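Side-chain contacts in fatty acid amide hydrolase (Candida albicans, PDB 6KVR), which belongs to the amidase family and probably hydrolyses monocarboxylic acid amides to the carboxylate and ammonium: residues R354-P357 with P358-R361; N530-P533 with S534-V537. All coordinates share one frame; numbering follows the deposited sequence.

Contact 1 (R354-P357 with P358-R361)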
ATOM      1  N   ARG A 354       1.528 -25.269 -20.850  1.00 28.57           N
ATOM      2  CA  ARG A 354       0.364 -25.518 -21.686  1.00 27.74           C
ATOM      3  C   ARG A 354      -0.790 -26.069 -20.852  1.00 28.80           C
ATOM      4  O   ARG A 354      -0.585 -26.855 -19.923  1.00 24.37           O
ATOM      5  CB  ARG A 354       0.760 -26.499 -22.798  1.00 30.16           C
ATOM      6  CG  ARG A 354      -0.378 -27.033 -23.660  1.00 31.50           C
ATOM      7  CD  ARG A 354       0.118 -28.100 -24.633  1.00 29.63           C
ATOM      8  NE  ARG A 354       0.678 -29.263 -23.953  1.00 33.10           N
ATOM      9  CZ  ARG A 354       0.938 -30.422 -24.548  1.00 37.12           C
ATOM     10  NH1 ARG A 354       0.672 -30.613 -25.832  1.00 34.15           N
ATOM     11  NH2 ARG A 354       1.475 -31.415 -23.839  1.00 27.56           N
ATOM     12  N   VAL A 355      -2.016 -25.641 -21.178  1.00 25.35           N
ATOM     13  CA  VAL A 355      -3.191 -26.092 -20.444  1.00 26.34           C
ATOM     14  C   VAL A 355      -3.687 -27.387 -21.072  1.00 30.54           C
ATOM     15  O   VAL A 355      -3.382 -27.700 -22.227  1.00 27.76           O
ATOM     16  CB  VAL A 355      -4.318 -25.024 -20.391  1.00 27.35           C
ATOM     17  CG1 VAL A 355      -3.816 -23.740 -19.751  1.00 25.51           C
ATOM     18  CG2 VAL A 355      -4.895 -24.737 -21.782  1.00 27.08           C
ATOM     19  N   SER A 356      -4.444 -28.155 -20.283  1.00 26.66           N
ATOM     20  CA  SER A 356      -4.959 -29.453 -20.685  1.00 26.46           C
ATOM     21  C   SER A 356      -6.252 -29.294 -21.483  1.00 27.56           C
ATOM     22  O   SER A 356      -6.858 -28.220 -21.489  1.00 26.98           O
ATOM     23  CB  SER A 356      -5.172 -30.316 -19.444  1.00 25.53           C
ATOM     24  OG  SER A 356      -6.391 -29.975 -18.809  1.00 30.93           O
ATOM     25  N   PRO A 357      -6.705 -30.356 -22.157  1.00 27.41           N
ATOM     26  CA  PRO A 357      -7.828 -30.233 -23.107  1.00 31.21           C
ATOM     27  C   PRO A 357      -9.089 -29.624 -22.511  1.00 30.88           C
ATOM     28  O   PRO A 357      -9.713 -28.782 -23.174  1.00 31.42           O
ATOM     29  CB  PRO A 357      -8.058 -31.681 -23.559  1.00 29.93           C
ATOM     30  CG  PRO A 357      -6.658 -32.237 -23.580  1.00 33.83           C
ATOM     31  CD  PRO A 357      -5.979 -31.630 -22.359  1.00 28.80           C
ATOM     32  N   PRO A 358      -9.533 -30.012 -21.302  1.00 31.17           N
ATOM     33  CA  PRO A 358     -10.768 -29.381 -20.792  1.00 27.45           C
ATOM     34  C   PRO A 358     -10.652 -27.875 -20.622  1.00 28.09           C
ATOM     35  O   PRO A 358     -11.611 -27.157 -20.930  1.00 30.42           O
ATOM     36  CB  PRO A 358     -11.017 -30.095 -19.457  1.00 28.89           C
ATOM     37  CG  PRO A 358      -9.710 -30.662 -19.074  1.00 29.26           C
ATOM     38  CD  PRO A 358      -9.031 -31.032 -20.363  1.00 32.44           C
ATOM     39  N   ILE A 359      -9.497 -27.373 -20.171  1.00 26.30           N
ATOM     40  CA  ILE A 359      -9.324 -25.926 -20.014  1.00 28.49           C
ATOM     41  C   ILE A 359      -9.298 -25.241 -21.376  1.00 28.20           C
ATOM     42  O   ILE A 359      -9.911 -24.180 -21.568  1.00 30.24           O
ATOM     43  CB  ILE A 359      -8.045 -25.598 -19.212  1.00 25.00           C
ATOM     44  CG1 ILE A 359      -7.957 -26.423 -17.917  1.00 26.16           C
ATOM     45  CG2 ILE A 359      -8.012 -24.123 -18.873  1.00 27.92           C
ATOM     46  CD1 ILE A 359      -9.124 -26.209 -16.966  1.00 22.87           C
ATOM     47  N   ARG A 360      -8.570 -25.816 -22.331  1.00 25.88           N
ATOM     48  CA  ARG A 360      -8.543 -25.246 -23.668  1.00 28.76           C
ATOM     49  C   ARG A 360      -9.951 -25.164 -24.249  1.00 30.77           C
ATOM     50  O   ARG A 360     -10.355 -24.119 -24.776  1.00 29.80           O
ATOM     51  CB  ARG A 360      -7.628 -26.065 -24.573  1.00 30.70           C
ATOM     52  CG  ARG A 360      -7.540 -25.524 -26.013  1.00 38.69           C
ATOM     53  CD  ARG A 360      -6.514 -26.292 -26.836  1.00 34.01           C
ATOM     54  NE  ARG A 360      -6.810 -27.718 -26.834  1.00 39.45           N
ATOM     55  CZ  ARG A 360      -5.953 -28.651 -27.212  1.00 35.94           C
ATOM     56  NH1 ARG A 360      -4.739 -28.337 -27.630  1.00 35.61           N
ATOM     57  NH2 ARG A 360      -6.327 -29.930 -27.181  1.00 40.30           N
ATOM     58  N   ARG A 361     -10.726 -26.247 -24.127  1.00 30.11           N
ATOM     59  CA  ARG A 361     -12.067 -26.266 -24.707  1.00 30.15           C
ATOM     60  C   ARG A 361     -12.965 -25.230 -24.043  1.00 33.11           C
ATOM     61  O   ARG A 361     -13.627 -24.439 -24.726  1.00 35.18           O
ATOM     62  CB  ARG A 361     -12.683 -27.663 -24.593  1.00 32.63           C
ATOM     63  CG  ARG A 361     -14.121 -27.742 -25.098  1.00 37.46           C
ATOM     64  CD  ARG A 361     -14.654 -29.173 -25.214  1.00 34.12           C
ATOM     65  NE  ARG A 361     -14.654 -29.875 -23.940  1.00 32.65           N
ATOM     66  CZ  ARG A 361     -15.644 -29.840 -23.058  1.00 35.85           C
ATOM     67  NH1 ARG A 361     -16.750 -29.154 -23.287  1.00 32.53           N
ATOM     68  NH2 ARG A 361     -15.514 -30.504 -21.910  1.00 32.65           N
TER
HETATM   69  O   HOH W   1      -9.640 -28.826 -26.412  1.00 38.76           O

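Contact 2 (N530-P533 with S534-V537)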
ATOM      1  N   ASN A 530       0.682 -35.637 -16.242  1.00 31.06           N
ATOM      2  CA  ASN A 530      -0.322 -36.113 -15.297  1.00 30.14           C
ATOM      3  C   ASN A 530      -1.734 -36.113 -15.871  1.00 29.81           C
ATOM      4  O   ASN A 530      -2.624 -36.725 -15.275  1.00 30.07           O
ATOM      5  CB  ASN A 530      -0.316 -35.252 -14.035  1.00 32.51           C
ATOM      6  CG  ASN A 530       0.793 -35.628 -13.096  1.00 31.58           C
ATOM      7  OD1 ASN A 530       1.352 -36.708 -13.207  1.00 32.87           O
ATOM      8  ND2 ASN A 530       1.145 -34.732 -12.193  1.00 29.69           N
ATOM      9  N   TYR A 531      -1.988 -35.426 -16.984  1.00 29.57           N
ATOM     10  CA  TYR A 531      -3.360 -35.378 -17.464  1.00 31.51           C
ATOM     11  C   TYR A 531      -3.748 -36.722 -18.074  1.00 32.94           C
ATOM     12  O   TYR A 531      -3.040 -37.256 -18.929  1.00 31.82           O
ATOM     13  CB  TYR A 531      -3.579 -34.254 -18.481  1.00 27.52           C
ATOM     14  CG  TYR A 531      -5.035 -34.250 -18.915  1.00 30.53           C
ATOM     15  CD1 TYR A 531      -6.028 -33.790 -18.053  1.00 32.77           C
ATOM     16  CD2 TYR A 531      -5.432 -34.813 -20.133  1.00 31.41           C
ATOM     17  CE1 TYR A 531      -7.372 -33.844 -18.404  1.00 31.31           C
ATOM     18  CE2 TYR A 531      -6.779 -34.870 -20.493  1.00 29.11           C
ATOM     19  CZ  TYR A 531      -7.736 -34.384 -19.624  1.00 28.94           C
ATOM     20  OH  TYR A 531      -9.057 -34.414 -19.961  1.00 25.96           O
ATOM     21  N   ASP A 532      -4.878 -37.250 -17.641  1.00 34.55           N
ATOM     22  CA  ASP A 532      -5.445 -38.515 -18.099  1.00 34.82           C
ATOM     23  C   ASP A 532      -6.953 -38.327 -18.170  1.00 35.31           C
ATOM     24  O   ASP A 532      -7.583 -38.119 -17.128  1.00 36.24           O
ATOM     25  CB  ASP A 532      -5.081 -39.655 -17.145  1.00 33.36           C
ATOM     26  CG  ASP A 532      -5.670 -41.015 -17.562  1.00 44.48           C
ATOM     27  OD1 ASP A 532      -6.713 -41.083 -18.263  1.00 41.80           O
ATOM     28  OD2 ASP A 532      -5.094 -42.041 -17.130  1.00 48.41           O
ATOM     29  N   PRO A 533      -7.557 -38.407 -19.365  1.00 34.00           N
ATOM     30  CA  PRO A 533      -9.012 -38.178 -19.486  1.00 31.82           C
ATOM     31  C   PRO A 533      -9.867 -39.016 -18.545  1.00 31.34           C
ATOM     32  O   PRO A 533     -10.861 -38.510 -18.014  1.00 27.81           O
ATOM     33  CB  PRO A 533      -9.304 -38.538 -20.954  1.00 34.16           C
ATOM     34  CG  PRO A 533      -8.003 -38.524 -21.642  1.00 35.45           C
ATOM     35  CD  PRO A 533      -6.953 -38.847 -20.634  1.00 33.17           C
ATOM     36  N   SER A 534      -9.507 -40.281 -18.315  1.00 32.72           N
ATOM     37  CA  SER A 534     -10.359 -41.155 -17.516  1.00 35.11           C
ATOM     38  C   SER A 534     -10.234 -40.906 -16.016  1.00 35.92           C
ATOM     39  O   SER A 534     -11.040 -41.440 -15.250  1.00 32.12           O
ATOM     40  CB  SER A 534     -10.055 -42.630 -17.829  1.00 35.16           C
ATOM     41  OG  SER A 534      -8.741 -43.004 -17.418  1.00 32.40           O
ATOM     42  N   GLN A 535      -9.277 -40.089 -15.583  1.00 34.65           N
ATOM     43  CA  GLN A 535      -8.989 -39.898 -14.163  1.00 36.78           C
ATOM     44  C   GLN A 535      -9.377 -38.504 -13.656  1.00 33.02           C
ATOM     45  O   GLN A 535      -9.006 -38.128 -12.535  1.00 31.36           O
ATOM     46  CB  GLN A 535      -7.500 -40.159 -13.909  1.00 37.74           C
ATOM     47  CG  GLN A 535      -7.089 -41.632 -13.931  1.00 39.52           C
ATOM     48  CD  GLN A 535      -7.740 -42.447 -12.820  1.00 50.43           C
ATOM     49  OE1 GLN A 535      -8.707 -43.186 -13.048  1.00 47.60           O
ATOM     50  NE2 GLN A 535      -7.198 -42.326 -11.609  1.00 52.15           N
ATOM     51  N   PHE A 536     -10.105 -37.725 -14.453  1.00 29.27           N
ATOM     52  CA  PHE A 536     -10.518 -36.389 -14.043  1.00 30.81           C
ATOM     53  C   PHE A 536     -11.977 -36.135 -14.414  1.00 29.02           C
ATOM     54  O   PHE A 536     -12.353 -34.996 -14.701  1.00 27.19           O
ATOM     55  CB  PHE A 536      -9.625 -35.302 -14.675  1.00 26.00           C
ATOM     56  CG  PHE A 536      -8.206 -35.276 -14.153  1.00 26.48           C
ATOM     57  CD1 PHE A 536      -7.889 -34.577 -12.995  1.00 23.42           C
ATOM     58  CD2 PHE A 536      -7.187 -35.929 -14.837  1.00 30.12           C
ATOM     59  CE1 PHE A 536      -6.586 -34.545 -12.512  1.00 25.19           C
ATOM     60  CE2 PHE A 536      -5.878 -35.906 -14.360  1.00 30.31           C
ATOM     61  CZ  PHE A 536      -5.573 -35.208 -13.198  1.00 27.93           C
ATOM     62  N   VAL A 537     -12.810 -37.183 -14.381  1.00 29.80           N
ATOM     63  CA  VAL A 537     -14.124 -37.150 -15.026  1.00 24.04           C
ATOM     64  C   VAL A 537     -15.026 -36.082 -14.420  1.00 31.29           C
ATOM     65  O   VAL A 537     -15.266 -36.060 -13.204  1.00 31.26           O
ATOM     66  CB  VAL A 537     -14.808 -38.523 -14.914  1.00 28.21           C
ATOM     67  CG1 VAL A 537     -16.176 -38.468 -15.583  1.00 27.28           C
ATOM     68  CG2 VAL A 537     -13.929 -39.644 -15.499  1.00 29.12           C
TER

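Contact 1 (R354-P357 with P358-R361)
Ser356 and Arg360 meet where the chain enters helix 357-372, the helix that links the neighbouring parallel strands 343-346 and 376-379 in a beta-alpha-beta crossover. The segment is a worked example of a helix N-terminus built on two prolines. Ser356 holds the N-cap position, yet its hydroxyl closes no capping bond with the first turn; it turns instead to OD1 of Asn470.

The direct hydrogen bonds between the two segments are all backbone ones. Arg360 N donates to Ser356 O at 3.1 Å, almost straight at 172°, and Arg361 N donates to Pro357 O at 2.9 Å. Proline suits such a place, because the first residues of a helix have no earlier carbonyl within it to receive their N-H.

Apolar packing comes next. The two pyrrolidine rings of Pro357 and Pro358 run alongside each other, both projecting in one direction; the peptide link between them sets the 3.4 Å approach of Pro357 CB to Pro358 CD. Val355 leans on the turn from the loop: its CB lies 4.0 Å from CB of Ile359, while CG2 reaches 4.1 Å from CB of Arg360. Beyond the two segments, Val355 and Ile359 both rest on Pro466 of strand 462-466, which ties the helix start to the sheet.

Two salt bridges reach outward: Arg360 pairs with Asp514 of helix 512-515 and Arg361 with Asp508 of the loop before it. For Arg360, CG anti to the backbone N followed by a bend at chi3 (56°) carries the guanidinium back beside the Pro357 ring, with Arg360 NH2 4.3 Å from Pro357 CG. There a water lies at the edge of the group, in its plane, accepting from Arg360 NE at 3.1 Å and donating to Pro357 O at 3.2 Å.

Contact 2 (N530-P533 with S534-V537)
The rings of Tyr531 and Phe536 run nearly parallel, 10° apart, but are offset so strongly, with centroids 5.7 Å apart, that little of one ring faces the other; they meet at Tyr531 CD1 and Phe536 CD2. Two carbonyl oxygens lie in the plane of the Phe536 ring, off its rim: Asp532 O is 3.2 Å from Phe536 CD2, and Asn530 O is 3.5 Å from Phe536 CE2. Outside the segments Phe536 stacks on His474, whereas Tyr531 meets Trp510 edge-to-face.

Between the rings' residues the backbone folds into a type I beta turn with Pro533 in its second position, closed by Gln535 N donating to Asp532 O at 3.0 Å from above the carbonyl plane. An Asx turn is superposed on it. With CG of Asp532 anti to its own N (chi1 179°), OD1 accepts from both Ser534 N and Ser534 OG, each at 2.9 Å; the two donors come from the same face of the carboxylate, the N-H on the anti side.

Two bonds on the one oxygen OD1 restrain the carboxylate's rotation and probably favour its ionised form, while the ring edge of Phe536 offers weakly positive C-H groups to carbonyl oxygens.

In the fold
Tyr531 joins the two contacts, whose centres lie about 12 Å apart. Its side chain packs against the N-cap serine and the two prolines that follow: Tyr531 CE2 is 3.8 Å from Pro357 CD, Tyr531 CD1 is 3.8 Å from Ser356 CB, and Tyr531 OH comes within 3.4 Å of Pro358 CD. Asp508 takes Arg361 on its carboxylate and Tyr531 OH on its backbone oxygen; Asn470, which accepts from the N-cap serine of contact 1, also touches Tyr531 and Phe536. Both contacts are packing between the start of helix 357-372 and the loop after helix 522-529, away from the predicted catalytic residues Lys158 and Ser233 (charge relay) and Ser257 (acyl-ester intermediate).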